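Local atomic coordinates of envelope glycoprotein (Bourbon virus, PDB entry 5ZKX), a protein that probably drives fusion of the viral envelope with a host-cell membrane, as a member of the baculovirus gp64 family of envelope glycoproteins. Residues 74-83 against 180-191. Sequence-based numbering, arbitrary orientation.
Sequences PKPPTKDELK and ETFWTDGEFSYL
Lys79 lies over one face of the Phe182 ring. Lys79 CB sits 4.2 Å from the Phe182 ring centroid and almost on the ring normal, a CH-pi contact. Lys79 CG, anti to the backbone N (chi1 -160°), passes 4.0 Å from Phe182 CD1, and the extended chain then slides past the phenyl, in the opposite direction to the Phe182 side chain, toward Glu180 in the loop before the strand. Lys79 CE touches Leu191 CD1, 3.8 Å away, while NZ ends near Glu180, opposite in charge but beyond a salt bridge. That carboxylate pairs with Lys83 instead, whose NZ makes a salt bridge to OE2 at a modelled distance too short to trust in detail; Glu180 OE1 turns to Ser193.

At the ring's edge, in its plane, sits Pro77 O. Pro77 O also accepts a hydrogen bond from Ser189 OG (2.9 Å), taken on a lone pair. Ser189 OG in turn accepts from Thr184 OG1, so one short chain of hydroxyls crosses the hairpin and ends on the carbonyl just before Thr78, the helix N-cap. Pro76 CG presses on Thr184 CG2 at 3.5 Å, a tight fit, and Leu82 CD2 rests on the strand backbone at Ser189 O, beside the CB atoms of Ser189 and Leu191.

Thr78 and Glu81 form a capping box at the start of helix 79-88; its first turn, 79-83, crosses strand 188-191 at 79°. The helix packs on the hairpin face carrying Ser189 and Leu191; strand 44-58 flanks strand 188-192, and helix 422-437 touches Phe188 and Tyr190, whose side chains leave the strand on the side away from 74-83.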
loop_
_atom_site.group_PDB
_atom_site.type_symbol
_atom_site.label_atom_id
_atom_site.label_comp_id
_atom_site.label_asym_id
_atom_site.label_seq_id
_atom_site.Cartn_x
_atom_site.Cartn_y
_atom_site.Cartn_z
ATOM N N PRO A 74 12.204 -36.368 5.587
ATOM C CA PRO A 74 12.883 -35.167 6.077
ATOM C C PRO A 74 13.876 -35.502 7.178
ATOM O O PRO A 74 13.591 -36.282 8.089
ATOM C CB PRO A 74 11.729 -34.317 6.616
ATOM C CG PRO A 74 10.749 -35.337 7.113
ATOM C CD PRO A 74 10.869 -36.532 6.190
ATOM N N LYS A 75 15.058 -34.905 7.084
ATOM C CA LYS A 75 16.097 -35.044 8.102
ATOM C C LYS A 75 16.554 -33.645 8.485
ATOM O O LYS A 75 17.633 -33.192 8.073
ATOM C CB LYS A 75 17.253 -35.912 7.605
ATOM C CG LYS A 75 17.000 -37.409 7.746
ATOM C CD LYS A 75 16.977 -37.841 9.207
ATOM C CE LYS A 75 16.228 -39.155 9.383
ATOM N NZ LYS A 75 16.113 -39.555 10.816
ATOM N N PRO A 76 15.753 -32.926 9.265
ATOM C CA PRO A 76 16.118 -31.565 9.658
ATOM C C PRO A 76 17.365 -31.576 10.524
ATOM O O PRO A 76 17.495 -32.416 11.427
ATOM C CB PRO A 76 14.891 -31.083 10.446
ATOM C CG PRO A 76 14.240 -32.331 10.925
ATOM C CD PRO A 76 14.474 -33.353 9.862
ATOM N N PRO A 77 18.308 -30.674 10.267
ATOM C CA PRO A 77 19.564 -30.689 11.025
ATOM C C PRO A 77 19.338 -30.415 12.503
ATOM O O PRO A 77 18.351 -29.795 12.902
ATOM C CB PRO A 77 20.387 -29.572 10.370
ATOM C CG PRO A 77 19.380 -28.701 9.693
ATOM C CD PRO A 77 18.289 -29.619 9.242
ATOM N N THR A 78 20.267 -30.902 13.320
ATOM C CA THR A 78 20.230 -30.626 14.744
ATOM C C THR A 78 20.660 -29.183 15.000
ATOM O O THR A 78 21.049 -28.447 14.089
ATOM C CB THR A 78 21.127 -31.599 15.504
ATOM O OG1 THR A 78 22.499 -31.272 15.255
ATOM C CG2 THR A 78 20.864 -33.025 15.052
ATOM N N LYS A 79 20.596 -28.781 16.271
ATOM C CA LYS A 79 20.974 -27.421 16.641
ATOM C C LYS A 79 22.428 -27.141 16.288
ATOM O O LYS A 79 22.733 -26.154 15.608
ATOM C CB LYS A 79 20.727 -27.200 18.132
ATOM C CG LYS A 79 20.614 -25.743 18.543
ATOM C CD LYS A 79 20.378 -25.626 20.043
ATOM C CE LYS A 79 20.199 -24.179 20.474
ATOM N NZ LYS A 79 19.801 -24.079 21.909
ATOM N N ASP A 80 23.341 -28.009 16.732
ATOM C CA ASP A 80 24.760 -27.805 16.449
ATOM C C ASP A 80 25.065 -27.956 14.967
ATOM O O ASP A 80 25.942 -27.262 14.443
ATOM C CB ASP A 80 25.603 -28.779 17.267
ATOM C CG ASP A 80 25.176 -28.835 18.724
ATOM O OD1 ASP A 80 24.768 -27.786 19.269
ATOM O OD2 ASP A 80 25.246 -29.928 19.325
ATOM N N GLU A 81 24.358 -28.856 14.280
ATOM C CA GLU A 81 24.509 -28.976 12.834
ATOM C C GLU A 81 24.138 -27.675 12.141
ATOM O O GLU A 81 24.891 -27.160 11.308
ATOM C CB GLU A 81 23.639 -30.119 12.314
ATOM C CG GLU A 81 24.385 -31.405 12.034
ATOM C CD GLU A 81 23.498 -32.451 11.398
ATOM O OE1 GLU A 81 22.495 -32.851 12.030
ATOM O OE2 GLU A 81 23.798 -32.868 10.261
ATOM N N LEU A 82 22.968 -27.128 12.475
ATOM C CA LEU A 82 22.530 -25.880 11.862
ATOM C C LEU A 82 23.480 -24.733 12.185
ATOM O O LEU A 82 23.675 -23.837 11.355
ATOM C CB LEU A 82 21.112 -25.554 12.324
ATOM C CG LEU A 82 20.421 -24.374 11.655
ATOM C CD1 LEU A 82 20.546 -24.484 10.147
ATOM C CD2 LEU A 82 18.968 -24.320 12.086
ATOM N N LYS A 83 24.088 -24.749 13.373
ATOM C CA LYS A 83 25.045 -23.709 13.736
ATOM C C LYS A 83 26.273 -23.750 12.838
ATOM O O LYS A 83 26.741 -22.711 12.358
ATOM C CB LYS A 83 25.454 -23.860 15.201
ATOM C CG LYS A 83 24.368 -23.481 16.183
ATOM C CD LYS A 83 24.718 -23.915 17.593
ATOM C CE LYS A 83 23.589 -23.582 18.553
ATOM N NZ LYS A 83 24.037 -22.649 19.621
ATOM N N GLU A 180 18.508 -19.006 22.877
ATOM C CA GLU A 180 18.639 -19.415 21.474
ATOM C C GLU A 180 17.472 -20.290 21.006
ATOM O O GLU A 180 17.614 -21.490 20.780
ATOM C CB GLU A 180 19.973 -20.133 21.257
ATOM C CG GLU A 180 21.087 -19.227 20.780
ATOM C CD GLU A 180 22.224 -19.994 20.144
ATOM O OE1 GLU A 180 23.002 -19.388 19.379
ATOM O OE2 GLU A 180 22.341 -21.206 20.412
ATOM N N THR A 181 16.301 -19.666 20.910
ATOM C CA THR A 181 15.102 -20.379 20.476
ATOM C C THR A 181 15.355 -21.161 19.189
ATOM O O THR A 181 15.736 -20.593 18.160
ATOM C CB THR A 181 13.934 -19.401 20.294
ATOM O OG1 THR A 181 12.798 -20.093 19.763
ATOM C CG2 THR A 181 14.308 -18.275 19.364
ATOM N N PHE A 182 15.156 -22.476 19.271
ATOM C CA PHE A 182 15.365 -23.407 18.172
ATOM C C PHE A 182 14.127 -24.281 18.027
ATOM O O PHE A 182 13.470 -24.611 19.017
ATOM C CB PHE A 182 16.612 -24.278 18.421
ATOM C CG PHE A 182 16.701 -25.495 17.538
ATOM C CD1 PHE A 182 17.275 -25.414 16.279
ATOM C CD2 PHE A 182 16.233 -26.726 17.975
ATOM C CE1 PHE A 182 17.366 -26.529 15.468
ATOM C CE2 PHE A 182 16.319 -27.844 17.167
ATOM C CZ PHE A 182 16.889 -27.745 15.913
ATOM N N TRP A 183 13.804 -24.650 16.788
ATOM C CA TRP A 183 12.691 -25.562 16.558
ATOM C C TRP A 183 12.811 -26.179 15.172
ATOM O O TRP A 183 13.636 -25.775 14.349
ATOM C CB TRP A 183 11.337 -24.863 16.746
ATOM C CG TRP A 183 10.856 -24.052 15.584
ATOM C CD1 TRP A 183 10.058 -24.476 14.564
ATOM C CD2 TRP A 183 11.112 -22.663 15.342
ATOM N NE1 TRP A 183 9.808 -23.443 13.695
ATOM C CE2 TRP A 183 10.444 -22.318 14.149
ATOM C CE3 TRP A 183 11.843 -21.680 16.015
ATOM C CZ2 TRP A 183 10.490 -21.034 13.614
ATOM C CZ3 TRP A 183 11.888 -20.405 15.483
ATOM C CH2 TRP A 183 11.216 -20.093 14.294
ATOM N N THR A 184 11.959 -27.172 14.929
ATOM C CA THR A 184 12.006 -28.003 13.735
ATOM C C THR A 184 10.595 -28.188 13.197
ATOM O O THR A 184 9.664 -28.447 13.963
ATOM C CB THR A 184 12.639 -29.367 14.056
ATOM O OG1 THR A 184 14.066 -29.243 14.088
ATOM C CG2 THR A 184 12.246 -30.405 13.028
ATOM N N ASP A 185 10.437 -28.047 11.880
ATOM C CA ASP A 185 9.145 -28.251 11.222
ATOM C C ASP A 185 9.399 -28.996 9.916
ATOM O O ASP A 185 9.805 -28.389 8.920
ATOM C CB ASP A 185 8.426 -26.929 10.974
ATOM C CG ASP A 185 6.940 -27.110 10.687
ATOM O OD1 ASP A 185 6.530 -28.224 10.296
ATOM O OD2 ASP A 185 6.179 -26.134 10.850
ATOM N N GLY A 186 9.155 -30.301 9.925
ATOM C CA GLY A 186 9.336 -31.097 8.722
ATOM C C GLY A 186 10.783 -31.100 8.276
ATOM O O GLY A 186 11.679 -31.549 8.999
ATOM N N GLU A 187 11.024 -30.590 7.065
ATOM C CA GLU A 187 12.373 -30.533 6.512
ATOM C C GLU A 187 13.229 -29.465 7.174
ATOM O O GLU A 187 14.459 -29.578 7.160
ATOM C CB GLU A 187 12.317 -30.245 5.010
ATOM C CG GLU A 187 12.324 -31.466 4.117
ATOM C CD GLU A 187 12.198 -31.109 2.643
ATOM O OE1 GLU A 187 11.217 -31.543 2.003
ATOM O OE2 GLU A 187 13.079 -30.393 2.124
ATOM N N PHE A 188 12.612 -28.438 7.743
ATOM C CA PHE A 188 13.314 -27.219 8.105
ATOM C C PHE A 188 13.626 -27.179 9.593
ATOM O O PHE A 188 12.888 -27.717 10.421
ATOM C CB PHE A 188 12.489 -25.990 7.720
ATOM C CG PHE A 188 12.249 -25.858 6.242
ATOM C CD1 PHE A 188 13.037 -25.021 5.470
ATOM C CD2 PHE A 188 11.230 -26.564 5.625
ATOM C CE1 PHE A 188 12.816 -24.897 4.114
ATOM C CE2 PHE A 188 11.006 -26.442 4.270
ATOM C CZ PHE A 188 11.800 -25.611 3.514
ATOM N N SER A 189 14.739 -26.532 9.917
ATOM C CA SER A 189 15.117 -26.220 11.285
ATOM C C SER A 189 15.426 -24.734 11.370
ATOM O O SER A 189 16.073 -24.172 10.480
ATOM C CB SER A 189 16.327 -27.047 11.745
ATOM O OG SER A 189 15.958 -28.389 12.017
ATOM N N TYR A 190 14.955 -24.100 12.439
ATOM C CA TYR A 190 15.088 -22.663 12.625
ATOM C C TYR A 190 15.809 -22.384 13.932
ATOM O O TYR A 190 15.447 -22.938 14.976
ATOM C CB TYR A 190 13.725 -21.980 12.625
ATOM C CG TYR A 190 12.832 -22.361 11.469
ATOM C CD1 TYR A 190 12.763 -21.570 10.335
ATOM C CD2 TYR A 190 12.046 -23.504 11.519
ATOM C CE1 TYR A 190 11.944 -21.908 9.282
ATOM C CE2 TYR A 190 11.226 -23.849 10.474
ATOM C CZ TYR A 190 11.179 -23.048 9.355
ATOM O OH TYR A 190 10.359 -23.386 8.304
ATOM N N LEU A 191 16.820 -21.522 13.873
ATOM C CA LEU A 191 17.561 -21.090 15.049
ATOM C C LEU A 191 17.643 -19.572 15.063
ATOM O O LEU A 191 18.103 -18.959 14.092
ATOM C CB LEU A 191 18.966 -21.693 15.070
ATOM C CG LEU A 191 19.835 -21.272 16.252
ATOM C CD1 LEU A 191 19.342 -21.921 17.538
ATOM C CD2 LEU A 191 21.291 -21.617 15.986
#